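Local coordinates for protein manganese lipoxygenase (PDB 5FX8) that oxidises linoleic and alpha-linolenic acids with molecular oxygen to 11S- and 13R-hydroperoxides, using a catalytic manganese ion, at residues Glu399-Leu404 against Thr605-Ala610; Tyr230-Gln235 against Thr254-Asp259. All coordinates share one frame; numbering follows the deposited sequence.

Contact 1: residues Glu399-Leu404 against Thr605-Ala610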
ATOM      1  N   GLU A 399      -0.700  17.409  11.470  1.00 16.68           N
ATOM      2  CA  GLU A 399       0.627  17.635  12.027  1.00 11.49           C
ATOM      3  C   GLU A 399       1.656  16.727  11.370  1.00 10.61           C
ATOM      4  O   GLU A 399       2.722  17.182  10.938  1.00 17.38           O
ATOM      5  CB  GLU A 399       0.588  17.433  13.545  1.00 14.53           C
ATOM      6  CG  GLU A 399      -0.328  18.412  14.294  1.00 13.81           C
ATOM      7  CD  GLU A 399      -1.081  17.798  15.496  1.00 23.76           C
ATOM      8  OE1 GLU A 399      -0.703  16.714  16.001  1.00 16.71           O
ATOM      9  OE2 GLU A 399      -2.061  18.425  15.960  1.00 13.88           O
ATOM     10  N   ASP A 400       1.340  15.437  11.272  1.00 10.18           N
ATOM     11  CA  ASP A 400       2.207  14.523  10.538  1.00  9.50           C
ATOM     12  C   ASP A 400       2.370  14.942   9.082  1.00  9.58           C
ATOM     13  O   ASP A 400       3.485  14.923   8.552  1.00 10.59           O
ATOM     14  CB  ASP A 400       1.665  13.103  10.657  1.00  8.86           C
ATOM     15  CG  ASP A 400       2.008  12.488  11.980  1.00 11.30           C
ATOM     16  OD1 ASP A 400       2.791  13.138  12.679  1.00 13.69           O
ATOM     17  OD2 ASP A 400       1.542  11.386  12.342  1.00 15.11           O
ATOM     18  N   ALA A 401       1.278  15.345   8.436  1.00  8.86           N
ATOM     19  CA  ALA A 401       1.321  15.818   7.058  1.00  9.44           C
ATOM     20  C   ALA A 401       2.187  17.062   6.920  1.00  9.61           C
ATOM     21  O   ALA A 401       2.951  17.198   5.962  1.00 10.70           O
ATOM     22  CB  ALA A 401      -0.093  16.109   6.544  1.00  8.34           C
ATOM     23  N   HIS A 402       2.054  17.991   7.846  1.00 10.08           N
ATOM     24  CA  HIS A 402       2.844  19.200   7.790  1.00  9.46           C
ATOM     25  C   HIS A 402       4.327  18.886   7.894  1.00 11.70           C
ATOM     26  O   HIS A 402       5.133  19.445   7.146  1.00 11.06           O
ATOM     27  CB  HIS A 402       2.403  20.144   8.892  1.00 10.65           C
ATOM     28  CG  HIS A 402       3.308  21.315   9.050  1.00 11.37           C
ATOM     29  ND1 HIS A 402       3.224  22.430   8.242  1.00 12.14           N
ATOM     30  CD2 HIS A 402       4.342  21.531   9.896  1.00 12.27           C
ATOM     31  CE1 HIS A 402       4.164  23.287   8.594  1.00 12.39           C
ATOM     32  NE2 HIS A 402       4.857  22.764   9.589  1.00 12.85           N
ATOM     33  N   ARG A 403       4.709  17.966   8.780  1.00 11.33           N
ATOM     34  CA  ARG A 403       6.124  17.613   8.851  1.00 11.58           C
ATOM     35  C   ARG A 403       6.603  16.990   7.545  1.00  9.60           C
ATOM     36  O   ARG A 403       7.577  17.459   6.936  1.00  9.54           O
ATOM     37  CB  ARG A 403       6.398  16.682  10.025  1.00 12.55           C
ATOM     38  CG  ARG A 403       6.084  17.287  11.329  1.00 13.70           C
ATOM     39  CD  ARG A 403       6.336  16.311  12.458  1.00 20.95           C
ATOM     40  NE  ARG A 403       5.659  16.718  13.692  1.00 26.14           N
ATOM     41  CZ  ARG A 403       6.170  17.527  14.619  1.00 22.86           C
ATOM     42  NH1 ARG A 403       7.374  18.038  14.480  1.00 23.61           N
ATOM     43  NH2 ARG A 403       5.466  17.819  15.693  1.00 26.38           N
ATOM     44  N   LEU A 404       5.926  15.930   7.092  1.00  9.45           N
ATOM     45  CA  LEU A 404       6.409  15.214   5.915  1.00  8.64           C
ATOM     46  C   LEU A 404       6.434  16.119   4.686  1.00  7.39           C
ATOM     47  O   LEU A 404       7.422  16.154   3.944  1.00 10.66           O
ATOM     48  CB  LEU A 404       5.558  13.981   5.665  1.00  8.30           C
ATOM     49  CG  LEU A 404       5.943  13.163   4.428  1.00  8.52           C
ATOM     50  CD1 LEU A 404       7.375  12.576   4.493  1.00  7.80           C
ATOM     51  CD2 LEU A 404       4.901  12.085   4.189  1.00  6.54           C
ATOM     52  N   THR A 605       0.084   5.798  12.763  1.00 11.09           N
ATOM     53  CA  THR A 605       1.415   5.851  12.178  1.00 10.69           C
ATOM     54  C   THR A 605       1.383   5.778  10.667  1.00 11.16           C
ATOM     55  O   THR A 605       2.347   5.327  10.053  1.00 10.44           O
ATOM     56  CB  THR A 605       2.285   4.703  12.667  1.00 12.63           C
ATOM     57  OG1 THR A 605       1.683   3.470  12.278  1.00 14.71           O
ATOM     58  CG2 THR A 605       2.450   4.735  14.159  1.00 13.02           C
ATOM     59  N   ALA A 606       0.279   6.190  10.052  1.00 13.84           N
ATOM     60  CA  ALA A 606       0.040   5.915   8.646  1.00  9.44           C
ATOM     61  C   ALA A 606       0.932   6.724   7.742  1.00 12.80           C
ATOM     62  O   ALA A 606       1.000   6.443   6.540  1.00 15.52           O
ATOM     63  CB  ALA A 606      -1.390   6.229   8.286  1.00 11.60           C
ATOM     64  N   LEU A 607       1.573   7.750   8.274  1.00 11.08           N
ATOM     65  CA  LEU A 607       2.390   8.628   7.478  1.00  9.29           C
ATOM     66  C   LEU A 607       3.859   8.433   7.754  1.00 10.73           C
ATOM     67  O   LEU A 607       4.661   9.278   7.360  1.00 14.09           O
ATOM     68  CB  LEU A 607       1.983  10.068   7.731  1.00 12.12           C
ATOM     69  CG  LEU A 607       0.839  10.540   6.870  1.00  9.74           C
ATOM     70  CD1 LEU A 607       0.464  11.869   7.366  1.00  9.07           C
ATOM     71  CD2 LEU A 607       1.322  10.587   5.436  1.00  7.53           C
ATOM     72  N   ASN A 608       4.223   7.354   8.442  1.00 11.33           N
ATOM     73  CA  ASN A 608       5.605   6.969   8.693  1.00 12.32           C
ATOM     74  C   ASN A 608       6.331   6.785   7.372  1.00 12.14           C
ATOM     75  O   ASN A 608       6.010   5.856   6.624  1.00 11.54           O
ATOM     76  CB  ASN A 608       5.664   5.681   9.517  1.00 13.04           C
ATOM     77  CG  ASN A 608       7.076   5.344  10.003  1.00 15.97           C
ATOM     78  OD1 ASN A 608       8.070   5.782   9.437  1.00 16.55           O
ATOM     79  ND2 ASN A 608       7.154   4.578  11.069  1.00 13.52           N
ATOM     80  N   PRO A 609       7.320   7.632   7.056  1.00 12.60           N
ATOM     81  CA  PRO A 609       8.029   7.489   5.782  1.00 10.66           C
ATOM     82  C   PRO A 609       8.949   6.297   5.732  1.00 10.46           C
ATOM     83  O   PRO A 609       9.407   5.950   4.656  1.00 16.16           O
ATOM     84  CB  PRO A 609       8.806   8.799   5.668  1.00 10.20           C
ATOM     85  CG  PRO A 609       8.971   9.253   7.016  1.00 12.02           C
ATOM     86  CD  PRO A 609       7.838   8.769   7.828  1.00 12.33           C
ATOM     87  N   ALA A 610       9.242   5.656   6.848  1.00 12.21           N
ATOM     88  CA  ALA A 610      10.068   4.466   6.807  1.00 11.73           C
ATOM     89  C   ALA A 610       9.277   3.230   6.460  1.00 12.51           C
ATOM     90  O   ALA A 610       9.875   2.198   6.152  1.00 18.85           O
ATOM     91  CB  ALA A 610      10.760   4.246   8.139  1.00 12.15           C
TER
HETATM   92  O   HOH W   1       1.180   9.010  10.842  1.00 20.44           O
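Leu-607 packs against Asp-400, Ala-401 and Leu-404 in a buried, mainly apolar contact that joins helix 396-420 to the chain leading to the C-terminus of this lipoxygenase. Its segment, 605-610, follows helix 566-587 and makes a type I turn from Thr-605 to Asn-608. CG of Leu-607 sits beside its own backbone N (chi1 -86°). The two methyls beyond it meet different parts of the helix. CD1 lies 3.7 Å from Asp-400 CB and also approaches the backbone N of Ala-401, whereas CD2 meets Leu-404 CD2 at 4.1 Å, the two leucine side chains crossing obliquely. The other methyl of Leu-404, CD1, rests 4.2 Å from Pro-609 CB. Trp-472 of helix 460-481 touches Ala-401, Leu-404 and Leu-607 alike.

The polar link is indirect. Water 1 donates to Asp-400 OD2 at 2.8 Å and accepts from Leu-607 N at 2.9 Å, while the same OD2 forms a salt bridge with Arg-589. One carboxylate oxygen therefore serves both a cation and a bridging water, an arrangement that would favour the ionised acid, and the turn's buried N-H is satisfied without a direct protein bond between the segments.

Contact 2: residues Tyr230-Gln235 against Thr254-Asp259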
ATOM      1  N   TYR A 230     -26.193  -5.275   3.913  1.00 16.17           N
ATOM      2  CA  TYR A 230     -26.972  -4.114   4.265  1.00 16.56           C
ATOM      3  C   TYR A 230     -26.024  -2.951   4.499  1.00 17.36           C
ATOM      4  O   TYR A 230     -24.820  -3.139   4.661  1.00 16.11           O
ATOM      5  CB  TYR A 230     -27.820  -4.413   5.490  1.00 18.98           C
ATOM      6  CG  TYR A 230     -28.583  -5.690   5.371  1.00 17.87           C
ATOM      7  CD1 TYR A 230     -28.013  -6.901   5.731  1.00 18.25           C
ATOM      8  CD2 TYR A 230     -29.885  -5.688   4.901  1.00 19.41           C
ATOM      9  CE1 TYR A 230     -28.711  -8.064   5.617  1.00 19.74           C
ATOM     10  CE2 TYR A 230     -30.603  -6.842   4.799  1.00 17.47           C
ATOM     11  CZ  TYR A 230     -30.022  -8.027   5.153  1.00 19.58           C
ATOM     12  OH  TYR A 230     -30.751  -9.186   5.041  1.00 22.59           O
ATOM     13  N   ALA A 231     -26.576  -1.741   4.514  1.00 17.14           N
ATOM     14  CA  ALA A 231     -25.762  -0.544   4.654  1.00 16.13           C
ATOM     15  C   ALA A 231     -26.664   0.654   4.887  1.00 17.05           C
ATOM     16  O   ALA A 231     -27.806   0.666   4.431  1.00 19.57           O
ATOM     17  CB  ALA A 231     -24.900  -0.309   3.411  1.00 15.04           C
ATOM     18  N   ALA A 232     -26.134   1.676   5.562  1.00 16.90           N
ATOM     19  CA  ALA A 232     -26.870   2.906   5.813  1.00 17.44           C
ATOM     20  C   ALA A 232     -26.340   4.003   4.897  1.00 16.01           C
ATOM     21  O   ALA A 232     -25.690   3.719   3.893  1.00 21.88           O
ATOM     22  CB  ALA A 232     -26.781   3.280   7.297  1.00 16.99           C
ATOM     23  N   ALA A 233     -26.639   5.255   5.225  1.00 14.27           N
ATOM     24  CA  ALA A 233     -26.057   6.397   4.531  1.00 15.39           C
ATOM     25  C   ALA A 233     -25.836   7.488   5.588  1.00 16.76           C
ATOM     26  O   ALA A 233     -26.476   8.535   5.627  1.00 16.82           O
ATOM     27  CB  ALA A 233     -26.936   6.859   3.375  1.00 13.45           C
ATOM     28  N   CYS A 234     -24.899   7.234   6.492  1.00 13.72           N
ATOM     29  CA  CYS A 234     -24.848   7.993   7.731  1.00 14.21           C
ATOM     30  C   CYS A 234     -24.365   9.419   7.521  1.00 14.30           C
ATOM     31  O   CYS A 234     -23.498   9.698   6.693  1.00 18.71           O
ATOM     32  CB  CYS A 234     -23.946   7.304   8.736  1.00 13.00           C
ATOM     33  SG  CYS A 234     -24.686   5.828   9.385  1.00 21.25           S
ATOM     34  N   GLN A 235     -24.962  10.325   8.266  1.00 16.33           N
ATOM     35  CA  GLN A 235     -24.414  11.641   8.500  1.00 12.85           C
ATOM     36  C   GLN A 235     -24.006  11.651   9.954  1.00 14.53           C
ATOM     37  O   GLN A 235     -24.801  11.291  10.818  1.00 14.95           O
ATOM     38  CB  GLN A 235     -25.434  12.734   8.226  1.00 13.93           C
ATOM     39  CG  GLN A 235     -25.879  12.812   6.822  1.00 16.18           C
ATOM     40  CD  GLN A 235     -26.864  13.911   6.631  1.00 16.40           C
ATOM     41  OE1 GLN A 235     -26.647  14.817   5.832  1.00 16.25           O
ATOM     42  NE2 GLN A 235     -27.954  13.858   7.371  1.00 16.19           N
ATOM     43  N   THR A 254     -28.990   7.734  10.139  1.00 17.55           N
ATOM     44  CA  THR A 254     -28.736   6.673   9.167  1.00 18.09           C
ATOM     45  C   THR A 254     -29.149   7.050   7.760  1.00 20.03           C
ATOM     46  O   THR A 254     -28.580   6.530   6.796  1.00 23.34           O
ATOM     47  CB  THR A 254     -29.504   5.416   9.515  1.00 17.60           C
ATOM     48  OG1 THR A 254     -30.876   5.639   9.195  1.00 18.19           O
ATOM     49  CG2 THR A 254     -29.353   5.083  10.978  1.00 19.18           C
ATOM     50  N   ASN A 255     -30.181   7.868   7.618  1.00 18.11           N
ATOM     51  CA  ASN A 255     -30.705   8.283   6.322  1.00 18.62           C
ATOM     52  C   ASN A 255     -31.230   7.134   5.488  1.00 20.60           C
ATOM     53  O   ASN A 255     -31.288   7.256   4.265  1.00 27.39           O
ATOM     54  CB  ASN A 255     -29.663   9.024   5.492  1.00 18.96           C
ATOM     55  CG  ASN A 255     -29.309  10.348   6.063  1.00 19.13           C
ATOM     56  OD1 ASN A 255     -28.139  10.648   6.238  1.00 20.92           O
ATOM     57  ND2 ASN A 255     -30.311  11.165   6.351  1.00 24.06           N
ATOM     58  N   VAL A 256     -31.581   6.007   6.100  1.00 18.45           N
ATOM     59  CA  VAL A 256     -32.185   4.887   5.393  1.00 18.27           C
ATOM     60  C   VAL A 256     -33.278   4.284   6.263  1.00 19.13           C
ATOM     61  O   VAL A 256     -33.235   4.357   7.494  1.00 21.15           O
ATOM     62  CB  VAL A 256     -31.157   3.799   5.000  1.00 18.48           C
ATOM     63  CG1 VAL A 256     -30.214   4.324   4.003  1.00 16.66           C
ATOM     64  CG2 VAL A 256     -30.405   3.298   6.205  1.00 19.27           C
ATOM     65  N   GLY A 257     -34.264   3.686   5.609  1.00 20.50           N
ATOM     66  CA  GLY A 257     -35.306   2.982   6.328  1.00 16.19           C
ATOM     67  C   GLY A 257     -36.159   3.956   7.094  1.00 18.95           C
ATOM     68  O   GLY A 257     -36.646   4.956   6.567  1.00 22.06           O
ATOM     69  N   VAL A 258     -36.324   3.686   8.379  1.00 21.04           N
ATOM     70  CA  VAL A 258     -37.093   4.598   9.203  1.00 20.31           C
ATOM     71  C   VAL A 258     -36.304   5.831   9.597  1.00 27.99           C
ATOM     72  O   VAL A 258     -36.893   6.771  10.153  1.00 24.43           O
ATOM     73  CB  VAL A 258     -37.585   3.851  10.447  1.00 22.56           C
ATOM     74  CG1 VAL A 258     -38.371   2.614  10.033  1.00 20.68           C
ATOM     75  CG2 VAL A 258     -36.404   3.489  11.288  1.00 22.35           C
ATOM     76  N   ASP A 259     -34.986   5.838   9.351  1.00 22.72           N
ATOM     77  CA  ASP A 259     -34.168   7.044   9.437  1.00 21.83           C
ATOM     78  C   ASP A 259     -33.941   7.477  10.881  1.00 20.45           C
ATOM     79  O   ASP A 259     -34.225   8.614  11.254  1.00 23.25           O
ATOM     80  CB  ASP A 259     -34.825   8.163   8.626  1.00 21.07           C
ATOM     81  CG  ASP A 259     -33.862   9.202   8.195  1.00 23.30           C
ATOM     82  OD1 ASP A 259     -32.804   9.312   8.831  1.00 29.20           O
ATOM     83  OD2 ASP A 259     -34.155   9.907   7.218  1.00 28.51           O
TER
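Ala-233 N donates to Thr-254 O in a backbone hydrogen bond between two irregular segments at the ends of neighbouring strands: segment 230-235 leads into strand 235-241, and the segment from Thr-254 to Asp-259 follows strand 246-253. At 2.8 Å, the bond has the donor nearly along the C=O axis. The backbones come closest at Cys-234 and Thr-254, whose CA atoms are 4.3 Å apart. Beyond them, a type II' turn from Val-256 to Asp-259 closes with Asp-259 N bonded to Val-256 O, and Gly-257 takes its positive-phi position.

Val-256 reaches back over the alanines with both methyls. Its CG2, placed between backbone N and carbonyl carbon (chi1 -66° puts CG1 beside the N), comes within 3.6 Å of Ala-232 CA; CG1 lies 4.2 Å from Ala-233 CB. Ala-232 CB also touches Thr-254, 3.7 Å from its carbonyl O. Within the second segment, Thr-254 OG1 accepts from Val-256 N at 3.2 Å in an almost straight bond (174°), an ST turn. Asn-255 CB lies 3.2 Å from Ala-233 O and also faces Ala-233 CB. Farther along, the side chains of Gln-235 and Asn-255 cross at about a right angle, their amide planes 64° apart.

Asn-281 of helix 268-305 binds Cys-234 N and Ala-232 O, bracketing the bonded N-H of Ala-233. A backbone hydrogen bond and apolar contacts, with the Val-256 methyls packed beside it against Ala-232 and Ala-233, thus join the segments where the strand pairing gives way to loop.

How the contacts relate
Contact 2 closes before contact 1 opens along the chain, and both belong to the lipoxygenase fold. Their centres are 34 Å apart, on opposite sides of the chain's centre, and the nearest atoms remain about 22 Å from each other. Contact 2 lies where strands 235-241 and 246-253 of the five-stranded antiparallel sheet run into loops, beside helix 268-305, which carries the manganese ligands His-290 and His-294. Contact 1 lies in the helical body beside helix 460-481, whose His-478 is another ligand. The two therefore share no strand or helix, yet each borders a different metal-binding helix: contact 2 joins segments 19 residues apart across a strand hairpin, contact 1 segments 201 residues apart.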